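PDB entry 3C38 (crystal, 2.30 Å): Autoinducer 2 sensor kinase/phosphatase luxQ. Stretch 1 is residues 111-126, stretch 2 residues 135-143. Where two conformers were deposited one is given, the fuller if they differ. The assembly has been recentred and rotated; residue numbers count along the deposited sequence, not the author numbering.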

ATOM      1  N   LYS A 111      -9.944  -8.845 -11.272  1.00 43.63           N
ATOM      2  CA  LYS A 111     -10.541  -7.569 -11.634  1.00 43.60           C
ATOM      3  C   LYS A 111      -9.545  -6.418 -11.477  1.00 43.98           C
ATOM      4  O   LYS A 111      -9.637  -5.397 -12.173  1.00 43.59           O
ATOM      5  CB  LYS A 111     -11.770  -7.333 -10.765  1.00 45.38           C
ATOM      6  CG  LYS A 111     -12.729  -8.529 -10.727  1.00 45.72           C
ATOM      7  CD  LYS A 111     -14.045  -8.150 -10.048  1.00 47.75           C
ATOM      8  CE  LYS A 111     -15.135  -9.184 -10.275  1.00 48.56           C
ATOM      9  NZ  LYS A 111     -16.452  -8.680  -9.780  1.00 51.52           N
ATOM     10  N   LEU A 112      -8.591  -6.592 -10.562  1.00 44.35           N
ATOM     11  CA  LEU A 112      -7.570  -5.580 -10.307  1.00 45.91           C
ATOM     12  C   LEU A 112      -6.607  -5.495 -11.480  1.00 46.49           C
ATOM     13  O   LEU A 112      -6.072  -4.429 -11.770  1.00 45.82           O
ATOM     14  CB  LEU A 112      -6.798  -5.915  -9.029  1.00 46.97           C
ATOM     15  CG  LEU A 112      -7.599  -5.850  -7.728  1.00 48.10           C
ATOM     16  CD1 LEU A 112      -6.702  -6.200  -6.549  1.00 47.94           C
ATOM     17  CD2 LEU A 112      -8.177  -4.453  -7.556  1.00 48.79           C
ATOM     18  N   ILE A 113      -6.392  -6.629 -12.144  1.00 47.24           N
ATOM     19  CA  ILE A 113      -5.510  -6.699 -13.304  1.00 48.73           C
ATOM     20  C   ILE A 113      -5.870  -5.573 -14.260  1.00 47.22           C
ATOM     21  O   ILE A 113      -5.016  -4.826 -14.716  1.00 47.80           O
ATOM     22  CB  ILE A 113      -5.696  -8.021 -14.074  1.00 50.35           C
ATOM     23  CG1 ILE A 113      -5.584  -9.212 -13.123  1.00 53.65           C
ATOM     24  CG2 ILE A 113      -4.677  -8.117 -15.187  1.00 50.68           C
ATOM     25  CD1 ILE A 113      -4.235  -9.394 -12.526  1.00 55.83           C
ATOM     26  N   ARG A 114      -7.152  -5.469 -14.564  1.00 47.52           N
ATOM     27  CA  ARG A 114      -7.646  -4.445 -15.472  1.00 49.01           C
ATOM     28  C   ARG A 114      -7.532  -3.056 -14.870  1.00 49.54           C
ATOM     29  O   ARG A 114      -7.072  -2.120 -15.523  1.00 50.03           O
ATOM     30  CB  ARG A 114      -9.112  -4.721 -15.805  1.00 50.42           C
ATOM     31  CG  ARG A 114      -9.343  -5.977 -16.612  1.00 51.56           C
ATOM     32  CD  ARG A 114      -8.846  -5.798 -18.036  1.00 53.93           C
ATOM     33  NE  ARG A 114      -9.045  -7.006 -18.830  1.00 54.47           N
ATOM     34  CZ  ARG A 114      -9.394  -6.992 -20.110  1.00 54.94           C
ATOM     35  NH1 ARG A 114      -9.579  -5.833 -20.731  1.00 55.22           N
ATOM     36  NH2 ARG A 114      -9.568  -8.132 -20.762  1.00 54.50           N
ATOM     37  N   ARG A 115      -7.956  -2.935 -13.614  0.50 50.35           N
ATOM     38  CA  ARG A 115      -7.932  -1.666 -12.893  0.50 50.67           C
ATOM     39  C   ARG A 115      -6.589  -0.954 -12.979  0.50 50.93           C
ATOM     40  O   ARG A 115      -6.528   0.243 -13.253  0.50 51.21           O
ATOM     41  CB  ARG A 115      -8.296  -1.893 -11.423  0.50 51.70           C
ATOM     42  CG  ARG A 115      -9.683  -2.481 -11.217  0.50 51.84           C
ATOM     43  CD  ARG A 115     -10.057  -2.487  -9.750  0.50 53.19           C
ATOM     44  NE  ARG A 115     -11.462  -2.820  -9.543  0.50 52.72           N
ATOM     45  CZ  ARG A 115     -12.068  -2.759  -8.364  0.50 52.87           C
ATOM     46  NH1 ARG A 115     -11.383  -2.380  -7.300  0.50 53.98           N
ATOM     47  NH2 ARG A 115     -13.353  -3.056  -8.252  0.50 53.81           N
ATOM     48  N   VAL A 116      -5.514  -1.690 -12.735  1.00 50.67           N
ATOM     49  CA  VAL A 116      -4.177  -1.119 -12.792  1.00 51.54           C
ATOM     50  C   VAL A 116      -3.646  -1.346 -14.210  1.00 52.08           C
ATOM     51  O   VAL A 116      -2.765  -2.167 -14.435  1.00 51.72           O
ATOM     52  CB  VAL A 116      -3.258  -1.797 -11.750  1.00 51.15           C
ATOM     53  CG1 VAL A 116      -1.881  -1.183 -11.790  1.00 51.73           C
ATOM     54  CG2 VAL A 116      -3.852  -1.646 -10.365  1.00 50.34           C
ATOM     55  N   ALA A 117      -4.208  -0.599 -15.157  1.00 53.16           N
ATOM     56  CA  ALA A 117      -3.867  -0.701 -16.572  1.00 53.65           C
ATOM     57  C   ALA A 117      -2.420  -0.432 -16.934  1.00 54.73           C
ATOM     58  O   ALA A 117      -1.768  -1.273 -17.551  1.00 55.87           O
ATOM     59  CB  ALA A 117      -4.767   0.220 -17.382  1.00 52.99           C
ATOM     60  N   ILE A 118      -1.913   0.735 -16.551  1.00 54.77           N
ATOM     61  CA  ILE A 118      -0.542   1.113 -16.880  1.00 55.66           C
ATOM     62  C   ILE A 118       0.540   0.748 -15.858  1.00 55.80           C
ATOM     63  O   ILE A 118       0.252   0.498 -14.686  1.00 55.29           O
ATOM     64  CB  ILE A 118      -0.469   2.610 -17.134  1.00 57.12           C
ATOM     65  CG1 ILE A 118      -0.745   3.363 -15.829  1.00 57.23           C
ATOM     66  CG2 ILE A 118      -1.499   2.987 -18.193  1.00 56.89           C
ATOM     67  CD1 ILE A 118      -0.603   4.864 -15.938  1.00 58.90           C
ATOM     68  N   SER A 119       1.790   0.735 -16.320  1.00 54.84           N
ATOM     69  CA  SER A 119       2.939   0.398 -15.476  1.00 53.91           C
ATOM     70  C   SER A 119       3.643   1.646 -14.942  1.00 53.73           C
ATOM     71  O   SER A 119       3.433   2.758 -15.444  1.00 54.97           O
ATOM     72  CB  SER A 119       3.961  -0.441 -16.273  1.00 52.47           C
ATOM     73  OG  SER A 119       3.411  -1.658 -16.750  1.00 48.44           O
ATOM     74  N   GLY A 120       4.478   1.457 -13.922  1.00 51.50           N
ATOM     75  CA  GLY A 120       5.232   2.568 -13.367  1.00 49.07           C
ATOM     76  C   GLY A 120       4.460   3.592 -12.559  1.00 48.51           C
ATOM     77  O   GLY A 120       5.013   4.635 -12.199  1.00 48.12           O
ATOM     78  N   ASN A 121       3.188   3.313 -12.276  1.00 47.17           N
ATOM     79  CA  ASN A 121       2.362   4.226 -11.486  1.00 44.01           C
ATOM     80  C   ASN A 121       1.539   3.492 -10.438  1.00 40.61           C
ATOM     81  O   ASN A 121       0.943   2.451 -10.711  1.00 38.61           O
ATOM     82  CB  ASN A 121       1.414   5.034 -12.376  1.00 46.05           C
ATOM     83  CG  ASN A 121       2.125   6.132 -13.148  1.00 51.01           C
ATOM     84  OD1 ASN A 121       1.614   7.247 -13.263  1.00 52.61           O
ATOM     85  ND2 ASN A 121       3.300   5.823 -13.691  1.00 51.93           N
ATOM     86  N   TRP A 122       1.526   4.042  -9.233  1.00 38.76           N
ATOM     87  CA  TRP A 122       0.763   3.469  -8.138  1.00 37.31           C
ATOM     88  C   TRP A 122      -0.711   3.756  -8.402  1.00 37.60           C
ATOM     89  O   TRP A 122      -1.054   4.820  -8.922  1.00 35.75           O
ATOM     90  CB  TRP A 122       1.186   4.104  -6.813  1.00 34.25           C
ATOM     91  CG  TRP A 122       2.466   3.565  -6.270  1.00 29.97           C
ATOM     92  CD1 TRP A 122       3.697   4.147  -6.329  1.00 29.10           C
ATOM     93  CD2 TRP A 122       2.641   2.314  -5.598  1.00 28.85           C
ATOM     94  NE1 TRP A 122       4.633   3.330  -5.735  1.00 30.20           N
ATOM     95  CE2 TRP A 122       4.011   2.198  -5.278  1.00 28.09           C
ATOM     96  CE3 TRP A 122       1.770   1.274  -5.239  1.00 27.79           C
ATOM     97  CZ2 TRP A 122       4.535   1.084  -4.608  1.00 28.25           C
ATOM     98  CZ3 TRP A 122       2.284   0.169  -4.575  1.00 29.92           C
ATOM     99  CH2 TRP A 122       3.660   0.081  -4.267  1.00 29.81           C
ATOM    100  N   HIS A 123      -1.573   2.806  -8.057  1.00 36.51           N
ATOM    101  CA  HIS A 123      -3.008   2.965  -8.253  1.00 37.11           C
ATOM    102  C   HIS A 123      -3.742   2.726  -6.943  1.00 36.78           C
ATOM    103  O   HIS A 123      -3.547   1.696  -6.295  1.00 34.04           O
ATOM    104  CB  HIS A 123      -3.529   1.962  -9.286  1.00 38.44           C
ATOM    105  CG  HIS A 123      -3.128   2.272 -10.693  1.00 45.27           C
ATOM    106  ND1 HIS A 123      -3.870   3.095 -11.517  1.00 45.47           N
ATOM    107  CD2 HIS A 123      -2.059   1.876 -11.422  1.00 46.03           C
ATOM    108  CE1 HIS A 123      -3.274   3.189 -12.691  1.00 47.13           C
ATOM    109  NE2 HIS A 123      -2.173   2.459 -12.661  1.00 47.42           N
ATOM    110  N   LEU A 124      -4.583   3.685  -6.559  1.00 36.76           N
ATOM    111  CA  LEU A 124      -5.380   3.567  -5.349  1.00 34.89           C
ATOM    112  C   LEU A 124      -6.663   2.880  -5.789  1.00 36.23           C
ATOM    113  O   LEU A 124      -7.467   3.457  -6.518  1.00 37.05           O
ATOM    114  CB  LEU A 124      -5.681   4.948  -4.767  1.00 32.56           C
ATOM    115  CG  LEU A 124      -6.678   4.970  -3.603  1.00 32.54           C
ATOM    116  CD1 LEU A 124      -6.187   4.053  -2.488  1.00 31.95           C
ATOM    117  CD2 LEU A 124      -6.849   6.404  -3.102  1.00 31.91           C
ATOM    118  N   VAL A 125      -6.834   1.633  -5.373  1.00 36.17           N
ATOM    119  CA  VAL A 125      -8.007   0.855  -5.740  1.00 36.89           C
ATOM    120  C   VAL A 125      -8.643   0.238  -4.495  1.00 37.97           C
ATOM    121  O   VAL A 125      -8.002   0.120  -3.455  1.00 37.28           O
ATOM    122  CB  VAL A 125      -7.634  -0.250  -6.712  1.00 37.52           C
ATOM    123  CG1 VAL A 125      -6.951   0.349  -7.929  1.00 34.85           C
ATOM    124  CG2 VAL A 125      -6.727  -1.244  -6.027  1.00 36.86           C
ATOM    125  N   GLN A 126      -9.906  -0.152  -4.608  0.50 38.28           N
ATOM    126  CA  GLN A 126     -10.635  -0.725  -3.483  0.50 38.83           C
ATOM    127  C   GLN A 126     -11.272  -2.020  -3.937  0.50 39.53           C
ATOM    128  O   GLN A 126     -11.792  -2.091  -5.039  0.50 39.59           O
ATOM    129  CB  GLN A 126     -11.746   0.226  -3.027  0.50 37.55           C
ATOM    130  CG  GLN A 126     -11.355   1.695  -2.949  0.50 36.86           C
ATOM    131  CD  GLN A 126     -10.856   2.270  -4.272  0.50 38.12           C
ATOM    132  OE1 GLN A 126     -11.627   2.703  -5.126  0.50 38.39           O
ATOM    133  NE2 GLN A 126      -9.558   2.279  -4.435  0.50 38.92           N
ATOM    134  N   HIS A 135      -9.004  -0.987   0.971  1.00 30.69           N
ATOM    135  CA  HIS A 135      -8.296  -0.002   0.151  1.00 30.68           C
ATOM    136  C   HIS A 135      -6.844  -0.464  -0.067  1.00 30.24           C
ATOM    137  O   HIS A 135      -6.123  -0.794   0.879  1.00 29.46           O
ATOM    138  CB  HIS A 135      -8.367   1.367   0.826  1.00 30.13           C
ATOM    139  CG  HIS A 135      -9.753   1.929   0.870  1.00 32.34           C
ATOM    140  ND1 HIS A 135     -10.245   2.779  -0.100  1.00 32.99           N
ATOM    141  CD2 HIS A 135     -10.789   1.686   1.711  1.00 32.87           C
ATOM    142  CE1 HIS A 135     -11.519   3.031   0.140  1.00 32.02           C
ATOM    143  NE2 HIS A 135     -11.874   2.379   1.235  1.00 31.93           N
ATOM    144  N   ILE A 136      -6.426  -0.494  -1.329  1.00 30.11           N
ATOM    145  CA  ILE A 136      -5.105  -0.984  -1.688  1.00 28.29           C
ATOM    146  C   ILE A 136      -4.359  -0.088  -2.654  1.00 30.72           C
ATOM    147  O   ILE A 136      -4.951   0.465  -3.574  1.00 29.73           O
ATOM    148  CB  ILE A 136      -5.218  -2.353  -2.368  1.00 26.47           C
ATOM    149  CG1 ILE A 136      -6.147  -3.252  -1.561  1.00 24.99           C
ATOM    150  CG2 ILE A 136      -3.838  -2.976  -2.535  1.00 27.19           C
ATOM    151  CD1 ILE A 136      -6.444  -4.581  -2.241  1.00 26.95           C
ATOM    152  N   LEU A 137      -3.055   0.062  -2.431  1.00 31.38           N
ATOM    153  CA  LEU A 137      -2.206   0.839  -3.331  1.00 31.72           C
ATOM    154  C   LEU A 137      -1.504  -0.251  -4.141  1.00 33.44           C
ATOM    155  O   LEU A 137      -0.810  -1.104  -3.583  1.00 30.24           O
ATOM    156  CB  LEU A 137      -1.184   1.662  -2.555  1.00 31.18           C
ATOM    157  CG  LEU A 137      -1.747   2.876  -1.809  1.00 34.24           C
ATOM    158  CD1 LEU A 137      -0.702   3.437  -0.847  1.00 30.92           C
ATOM    159  CD2 LEU A 137      -2.169   3.934  -2.826  1.00 31.94           C
ATOM    160  N   MET A 138      -1.727  -0.257  -5.450  1.00 33.55           N
ATOM    161  CA  MET A 138      -1.118  -1.272  -6.282  1.00 35.38           C
ATOM    162  C   MET A 138      -0.269  -0.689  -7.383  1.00 34.04           C
ATOM    163  O   MET A 138      -0.480   0.444  -7.816  1.00 33.63           O
ATOM    164  CB  MET A 138      -2.179  -2.172  -6.899  1.00 41.42           C
ATOM    165  CG  MET A 138      -2.721  -3.208  -5.957  1.00 47.67           C
ATOM    166  SD  MET A 138      -3.573  -4.464  -6.882  1.00 57.97           S
ATOM    167  CE  MET A 138      -2.236  -5.222  -7.733  1.00 54.07           C
ATOM    168  N   ARG A 139       0.692  -1.483  -7.834  1.00 32.72           N
ATOM    169  CA  ARG A 139       1.587  -1.061  -8.896  1.00 34.06           C
ATOM    170  C   ARG A 139       2.016  -2.274  -9.711  1.00 33.08           C
ATOM    171  O   ARG A 139       2.250  -3.356  -9.168  1.00 30.38           O
ATOM    172  CB  ARG A 139       2.798  -0.340  -8.303  1.00 33.92           C
ATOM    173  CG  ARG A 139       3.694   0.330  -9.330  1.00 36.24           C
ATOM    174  CD  ARG A 139       4.692   1.236  -8.639  1.00 35.84           C
ATOM    175  NE  ARG A 139       5.597   1.872  -9.592  1.00 37.49           N
ATOM    176  CZ  ARG A 139       6.618   1.251 -10.172  1.00 35.73           C
ATOM    177  NH1 ARG A 139       6.866  -0.024  -9.888  1.00 31.40           N
ATOM    178  NH2 ARG A 139       7.385   1.907 -11.031  1.00 35.72           N
ATOM    179  N   ARG A 140       2.100  -2.081 -11.025  1.00 36.23           N
ATOM    180  CA  ARG A 140       2.477  -3.149 -11.953  1.00 37.95           C
ATOM    181  C   ARG A 140       3.868  -2.922 -12.567  1.00 37.12           C
ATOM    182  O   ARG A 140       4.234  -1.800 -12.908  1.00 36.64           O
ATOM    183  CB  ARG A 140       1.439  -3.221 -13.085  1.00 39.93           C
ATOM    184  CG  ARG A 140       1.528  -4.452 -13.950  1.00 40.46           C
ATOM    185  CD  ARG A 140       0.588  -4.365 -15.152  1.00 42.95           C
ATOM    186  NE  ARG A 140       0.984  -3.299 -16.059  1.00 48.41           N
ATOM    187  CZ  ARG A 140       0.679  -3.263 -17.352  1.00 50.92           C
ATOM    188  NH1 ARG A 140      -0.032  -4.240 -17.900  1.00 48.87           N
ATOM    189  NH2 ARG A 140       1.098  -2.248 -18.100  1.00 52.79           N
ATOM    190  N   SER A 141       4.638  -3.990 -12.713  1.00 38.98           N
ATOM    191  CA  SER A 141       5.956  -3.878 -13.323  1.00 41.93           C
ATOM    192  C   SER A 141       6.152  -4.994 -14.353  1.00 42.57           C
ATOM    193  O   SER A 141       6.064  -6.180 -14.033  1.00 42.00           O
ATOM    194  CB  SER A 141       7.052  -3.945 -12.254  1.00 42.06           C
ATOM    195  OG  SER A 141       8.313  -3.598 -12.808  1.00 43.77           O
ATOM    196  N   SER A 142       6.422  -4.602 -15.591  1.00 44.56           N
ATOM    197  CA  SER A 142       6.616  -5.555 -16.683  1.00 48.00           C
ATOM    198  C   SER A 142       7.707  -6.576 -16.398  1.00 50.34           C
ATOM    199  O   SER A 142       8.748  -6.245 -15.841  1.00 51.80           O
ATOM    200  CB  SER A 142       6.961  -4.796 -17.965  1.00 49.37           C
ATOM    201  OG  SER A 142       6.090  -3.684 -18.144  1.00 48.90           O
ATOM    202  N   LEU A 143       7.455  -7.826 -16.771  1.00 53.63           N
ATOM    203  CA  LEU A 143       8.427  -8.901 -16.586  1.00 56.37           C
ATOM    204  C   LEU A 143       8.901  -9.289 -17.979  1.00 60.21           C
ATOM    205  O   LEU A 143       8.230 -10.041 -18.689  1.00 60.20           O
ATOM    206  CB  LEU A 143       7.785 -10.112 -15.905  1.00 53.21           C
ATOM    207  CG  LEU A 143       7.354  -9.918 -14.454  1.00 53.33           C
ATOM    208  CD1 LEU A 143       6.585 -11.135 -13.973  1.00 51.85           C
ATOM    209  CD2 LEU A 143       8.584  -9.685 -13.585  1.00 53.63           C
TER
HETATM  210  O   HOH W   1       1.274   0.287 -12.127  1.00 39.32           O
HETATM  211  O   HOH W   2       4.465  -2.303 -19.527  1.00 61.46           O

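Antiparallel strands pair through a ladder of backbone hydrogen bonds, and where the regular ladder stops, side chains, water and a weak backbone bond can continue the contact; this segment of the sensor kinase LuxQ illustrates the change. In its regular part, two hydrogen-bonded pairs alternate with two non-hydrogen-bonded ones. His123 N donates to Met138 O (2.6 Å) and Met138 N returns the bond to His123 O (2.8 Å); Val125 N to Ile136 O (2.9 Å) and Ile136 N to Val125 O (2.7 Å) repeat the pattern, all close to straight except the first. Between these rungs, Leu137 CA approaches His123 O at 3.4 Å, a CA-H...O contact that lines the non-hydrogen-bonded position.

Apolar packing follows the alternation of the strands. On the face carrying Val125, Ile136 and Met138, the end of the helix and the residue after it add a layer: Leu112 CD1 lies 3.6 Å from Met138 SD, and Val116 CG2, just past the helix, lies 3.9 Å from Met138 CB. On the other face, Leu124 CD1 meets Leu137 CD2 at 4.0 Å.

An aromatic contact lies at the end of the ladder, beside the His123-Met138 pair. The extended side chain of Arg139 crosses the Trp122 indole, its CD 3.6 Å from the centroid of the five-membered ring and nearly on the ring normal. This is a CH-pi contact; Arg139 CZ, 5.7 Å from the centroid of the Trp122 five-membered ring, can add at most a weak attraction.

Beyond the ladder the loop is held by polar contacts of poorer geometry. Arg140 NH2 and NE both reach Ser119 OG, at 2.7 and 3.0 Å, but their bent angles make both bonds weak, as is the long bond from Gly120 N to Arg140 O (3.4 Å). Water completes the join: one molecule accepts from Arg140 N (2.7 Å) and donates to Ile118 O (2.8 Å) and Asn121 O (2.6 Å), linking strand to loop beside the single weak backbone bond from Gly120 N.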